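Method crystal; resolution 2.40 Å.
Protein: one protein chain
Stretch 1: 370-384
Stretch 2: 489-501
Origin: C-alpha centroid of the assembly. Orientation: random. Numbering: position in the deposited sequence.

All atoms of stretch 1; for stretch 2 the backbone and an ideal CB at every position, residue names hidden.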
# COMPACT_ATOMS: atom_id res chain seq x y z
N GLU A 370 22.40 -4.69 7.56
CA GLU A 370 22.08 -5.97 6.93
C GLU A 370 21.97 -5.85 5.41
O GLU A 370 22.32 -6.78 4.68
CB GLU A 370 20.81 -6.56 7.55
CG GLU A 370 19.55 -5.69 7.42
CD GLU A 370 19.63 -4.38 8.21
OE1 GLU A 370 20.27 -4.38 9.29
OE2 GLU A 370 19.07 -3.36 7.76
N THR A 371 21.47 -4.71 4.94
CA THR A 371 21.63 -4.33 3.54
C THR A 371 22.57 -3.15 3.55
O THR A 371 22.61 -2.42 4.53
CB THR A 371 20.30 -3.92 2.87
OG1 THR A 371 20.01 -2.55 3.16
CG2 THR A 371 19.16 -4.79 3.35
N GLY A 372 23.32 -2.95 2.47
CA GLY A 372 24.22 -1.82 2.41
C GLY A 372 23.48 -0.50 2.44
O GLY A 372 23.71 0.35 3.29
N TRP A 373 22.57 -0.33 1.48
CA TRP A 373 21.64 0.79 1.47
C TRP A 373 20.26 0.25 1.15
O TRP A 373 20.12 -0.78 0.49
CB TRP A 373 22.07 1.85 0.45
CG TRP A 373 23.35 2.56 0.80
CD1 TRP A 373 24.62 2.16 0.50
CD2 TRP A 373 23.48 3.79 1.53
NE1 TRP A 373 25.53 3.07 0.99
CE2 TRP A 373 24.85 4.07 1.63
CE3 TRP A 373 22.56 4.68 2.10
CZ2 TRP A 373 25.34 5.21 2.28
CZ3 TRP A 373 23.04 5.80 2.75
CH2 TRP A 373 24.42 6.06 2.83
N GLY A 374 19.23 0.94 1.63
CA GLY A 374 17.86 0.52 1.41
C GLY A 374 17.00 1.68 0.98
O GLY A 374 17.42 2.83 1.05
N VAL A 375 15.79 1.39 0.53
CA VAL A 375 14.88 2.43 0.09
C VAL A 375 13.54 2.29 0.80
O VAL A 375 13.00 1.19 0.90
CB VAL A 375 14.64 2.35 -1.43
CG1 VAL A 375 13.66 3.43 -1.87
CG2 VAL A 375 15.96 2.47 -2.19
N ARG A 376 13.03 3.40 1.30
CA ARG A 376 11.71 3.43 1.93
C ARG A 376 10.94 4.62 1.39
O ARG A 376 11.53 5.55 0.84
CB ARG A 376 11.85 3.53 3.45
CG ARG A 376 12.76 4.67 3.89
CD ARG A 376 12.58 5.00 5.37
NE ARG A 376 13.31 4.09 6.25
CZ ARG A 376 14.45 4.40 6.87
NH1 ARG A 376 15.00 5.59 6.69
NH2 ARG A 376 15.04 3.51 7.66
N SER A 377 9.62 4.61 1.55
CA SER A 377 8.78 5.71 1.07
C SER A 377 8.24 6.55 2.22
O SER A 377 7.81 6.01 3.23
CB SER A 377 7.62 5.16 0.24
OG SER A 377 6.69 6.19 -0.06
N LEU A 378 8.25 7.87 2.05
CA LEU A 378 7.62 8.75 3.03
C LEU A 378 6.11 8.75 2.83
O LEU A 378 5.34 9.07 3.74
CB LEU A 378 8.14 10.19 2.94
CG LEU A 378 9.65 10.46 2.91
CD1 LEU A 378 9.92 11.94 3.17
CD2 LEU A 378 10.41 9.61 3.90
N ASP A 379 5.69 8.40 1.62
CA ASP A 379 4.27 8.42 1.28
C ASP A 379 3.66 7.04 1.47
O ASP A 379 4.36 6.03 1.52
CB ASP A 379 4.08 8.88 -0.16
CG ASP A 379 4.75 10.22 -0.44
OD1 ASP A 379 4.81 11.05 0.48
OD2 ASP A 379 5.21 10.42 -1.59
N VAL A 380 2.34 7.01 1.59
CA VAL A 380 1.61 5.76 1.61
C VAL A 380 1.63 5.20 0.19
O VAL A 380 1.48 5.94 -0.77
CB VAL A 380 0.15 5.99 2.06
CG1 VAL A 380 -0.73 4.80 1.71
CG2 VAL A 380 0.10 6.28 3.56
N LEU A 381 1.87 3.90 0.07
CA LEU A 381 1.83 3.26 -1.23
C LEU A 381 0.75 2.19 -1.23
O LEU A 381 0.75 1.30 -0.38
CB LEU A 381 3.18 2.63 -1.57
CG LEU A 381 4.37 3.59 -1.60
CD1 LEU A 381 5.65 2.80 -1.75
CD2 LEU A 381 4.22 4.59 -2.73
N HIS A 382 -0.18 2.29 -2.17
CA HIS A 382 -1.27 1.33 -2.24
C HIS A 382 -0.98 0.20 -3.22
O HIS A 382 -0.13 0.31 -4.10
CB HIS A 382 -2.60 2.01 -2.56
CG HIS A 382 -2.67 2.62 -3.92
ND1 HIS A 382 -2.35 3.94 -4.17
CD2 HIS A 382 -3.06 2.10 -5.11
CE1 HIS A 382 -2.53 4.20 -5.45
NE2 HIS A 382 -2.95 3.10 -6.05
N ALA A 383 -1.71 -0.90 -3.05
CA ALA A 383 -1.52 -2.11 -3.84
C ALA A 383 -1.74 -1.85 -5.33
O ALA A 383 -2.78 -1.32 -5.73
CB ALA A 383 -2.46 -3.20 -3.36
N GLY A 384 -0.75 -2.21 -6.14
CA GLY A 384 -0.85 -2.07 -7.58
C GLY A 384 -0.46 -0.70 -8.11
O GLY A 384 -0.52 -0.46 -9.32
N UNK A 489 6.11 -1.61 -9.25
CA UNK A 489 4.80 -1.35 -8.68
C UNK A 489 4.73 -1.91 -7.26
O UNK A 489 5.27 -2.97 -6.98
CB UNK A 489 3.70 -1.96 -9.56
N UNK A 490 4.04 -1.19 -6.38
CA UNK A 490 3.76 -1.69 -5.05
C UNK A 490 2.85 -2.90 -5.16
O UNK A 490 1.83 -2.87 -5.85
CB UNK A 490 3.13 -0.61 -4.17
N UNK A 491 3.22 -3.99 -4.48
CA UNK A 491 2.44 -5.22 -4.56
C UNK A 491 1.34 -5.27 -3.49
O UNK A 491 0.41 -6.06 -3.60
CB UNK A 491 3.36 -6.43 -4.42
N UNK A 492 1.46 -4.43 -2.47
CA UNK A 492 0.46 -4.37 -1.41
C UNK A 492 0.36 -2.97 -0.83
O UNK A 492 1.07 -2.06 -1.27
CB UNK A 492 0.79 -5.37 -0.30
N UNK A 493 -0.52 -2.79 0.15
CA UNK A 493 -0.62 -1.51 0.84
C UNK A 493 0.54 -1.32 1.82
O UNK A 493 0.50 -1.82 2.94
CB UNK A 493 -1.96 -1.41 1.58
N UNK A 494 1.56 -0.59 1.37
CA UNK A 494 2.77 -0.41 2.16
C UNK A 494 2.72 0.88 2.98
O UNK A 494 2.69 1.97 2.42
CB UNK A 494 4.00 -0.40 1.25
N UNK A 495 2.70 0.75 4.31
CA UNK A 495 2.78 1.94 5.17
C UNK A 495 4.14 2.62 5.01
O UNK A 495 5.11 1.96 4.65
CB UNK A 495 2.55 1.56 6.63
N UNK A 496 4.22 3.91 5.25
CA UNK A 496 5.47 4.62 5.15
C UNK A 496 6.50 4.09 6.12
O UNK A 496 6.20 3.61 7.17
CB UNK A 496 5.25 6.11 5.39
N UNK A 497 7.73 4.14 5.67
CA UNK A 497 8.93 3.76 6.36
C UNK A 497 9.18 2.27 6.29
O UNK A 497 10.16 1.81 6.74
CB UNK A 497 8.86 4.21 7.82
N UNK A 498 8.31 1.55 5.65
CA UNK A 498 8.57 0.18 5.39
C UNK A 498 9.51 0.06 4.21
O UNK A 498 9.30 0.64 3.21
CB UNK A 498 7.27 -0.58 5.14
N UNK A 499 10.56 -0.70 4.38
CA UNK A 499 11.52 -0.88 3.32
C UNK A 499 10.92 -1.56 2.09
O UNK A 499 10.16 -2.48 2.18
CB UNK A 499 12.71 -1.69 3.84
N UNK A 500 11.32 -1.09 0.93
CA UNK A 500 10.88 -1.71 -0.31
C UNK A 500 11.85 -2.82 -0.67
O UNK A 500 13.06 -2.67 -0.48
CB UNK A 500 10.78 -0.68 -1.44
N UNK A 501 11.33 -3.92 -1.21
CA UNK A 501 12.19 -5.03 -1.58
C UNK A 501 11.79 -5.65 -2.91
O UNK A 501 10.63 -5.62 -3.30
CB UNK A 501 12.17 -6.10 -0.48

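Position 489 points its CA-to-CB bond sideways, with the ideal CB 4.5 Å from G384 O. Extended backbone angles suit a beta-branched, aromatic or aliphatic residue. It is F489. Its ring lies edge-on to the carbonyl of G384, with CD2 3.6 Å from G384 O.

Position 490 points toward stretch 1. The ideal CB sits 3.4 Å from H382 O and 4.2 Å from L381 CB, so space is short. A small residue fits best. It is A490, whose methyl packs on L381. Its backbone also serves: G384 N donates to A490 O at 2.7 Å.

Position 491 points away, with nothing of stretch 1 within 5.5 Å of the ideal CB. Stretch 1 sets no preference. It is A491.

Position 492 also points away, its ideal CB 5.0 Å from A383 CB. Many residues would do, polar ones included. It is E492, whose carboxylate makes no contact with stretch 1.

Position 493 points sideways, and its ideal CB is 4.7 Å from A383 N. That amide is a donor, so a short side chain with an acceptor would suit: Asn, Asp, perhaps Ser or Thr. It is N493. A383 N donates to N493 OD1 at 2.9 Å.

Position 494 pairs with L381 in a single antiparallel bridge. The amide N of 494 donates to L381 O at 2.7 Å, and L381 N donates to the carbonyl O of 494 at 3.1 Å. The ideal CB is near the L381 side chain, so an aliphatic residue suits. It is I494, its CB 4.2 Å from L381 CB.

Position 495 points away and begins a type II turn ending at 498. Its phi of -66° allows proline, among others. It is P495.

Position 496 points toward stretch 1, its ideal CB 3.4 Å from both S377 O and L378 O. Phi is -61°, and V380 offers an apolar surface. Proline or a small apolar residue would suit. It is P496, with CD 3.8 Å from V380 CG2.

Position 497 has a positive phi of 83°, which favours Gly, Asn or Asp. CA-to-CB points away, but a long flexible chain could turn back to L378. It is M497. Its CE reaches L378 CD2 at 3.3 Å, and SD lies 3.7 Å from R376 CD. M497 N donates to S377 O at 3.1 Å.

Position 498 points away, into space free of stretch 1. Polar residues are acceptable. It is T498.

Position 499 points sideways, its ideal CB 4.1 Å from V375 O. G374, further along, has no side chain, so a long chain could extend over it. It is E499, fully extended, with OE1 3.8 Å from G374 CA. A water links OE1 to V375 N.

The amide N of 500 donates to V375 O at 2.8 Å. V375 and L381 offer apolar groups, so Leu, Ile or Met would suit. It is L500: CD1 is 4.2 Å from V375 CG1, and CD2 4.0 Å from L381 CD1.

Position 501 is beyond reach of stretch 1. It is S501.

Stretch 2, residues 489-501: FAAENIPPMTELS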
# COMPACT_ATOMS: atom_id res chain seq x y z
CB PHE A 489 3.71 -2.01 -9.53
CG PHE A 489 3.57 -1.42 -10.91
CD1 PHE A 489 4.48 -1.76 -11.91
CD2 PHE A 489 2.53 -0.56 -11.21
CE1 PHE A 489 4.35 -1.23 -13.18
CE2 PHE A 489 2.40 -0.03 -12.48
CZ PHE A 489 3.31 -0.36 -13.47
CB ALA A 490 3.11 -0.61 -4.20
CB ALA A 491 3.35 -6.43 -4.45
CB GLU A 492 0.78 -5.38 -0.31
CG GLU A 492 2.15 -5.21 0.32
CD GLU A 492 2.49 -6.29 1.33
OE1 GLU A 492 1.59 -7.08 1.68
OE2 GLU A 492 3.66 -6.35 1.76
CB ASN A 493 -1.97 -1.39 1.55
CG ASN A 493 -3.14 -1.37 0.58
OD1 ASN A 493 -3.08 -0.74 -0.47
ND2 ASN A 493 -4.21 -2.08 0.93
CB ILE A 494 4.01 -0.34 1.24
CG1 ILE A 494 4.01 -1.52 0.26
CG2 ILE A 494 5.29 -0.30 2.07
CD1 ILE A 494 5.08 -1.43 -0.83
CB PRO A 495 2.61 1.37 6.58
CG PRO A 495 2.93 -0.08 6.48
CD PRO A 495 2.55 -0.50 5.09
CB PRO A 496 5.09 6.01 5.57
CG PRO A 496 3.70 6.14 5.25
CD PRO A 496 3.09 4.81 5.37
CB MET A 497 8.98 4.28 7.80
CG MET A 497 8.65 5.73 7.95
SD MET A 497 9.79 6.76 7.10
CE MET A 497 8.80 7.46 5.85
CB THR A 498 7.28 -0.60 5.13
OG1 THR A 498 6.48 -0.60 6.31
CG2 THR A 498 7.55 -1.97 4.72
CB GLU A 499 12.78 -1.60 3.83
CG GLU A 499 13.81 -1.85 2.77
CD GLU A 499 15.13 -2.44 3.23
OE1 GLU A 499 16.00 -2.59 2.44
OE2 GLU A 499 15.32 -2.76 4.38
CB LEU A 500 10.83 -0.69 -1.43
CG LEU A 500 9.91 0.51 -1.23
CD1 LEU A 500 9.98 1.42 -2.44
CD2 LEU A 500 8.48 0.05 -0.97
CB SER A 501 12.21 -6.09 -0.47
OG SER A 501 10.91 -6.59 -0.22
O HOH W 1 15.58 -1.38 -0.20
O HOH W 2 12.86 0.96 7.14
O HOH W 3 7.63 2.71 2.68
O HOH W 4 5.02 3.26 1.62
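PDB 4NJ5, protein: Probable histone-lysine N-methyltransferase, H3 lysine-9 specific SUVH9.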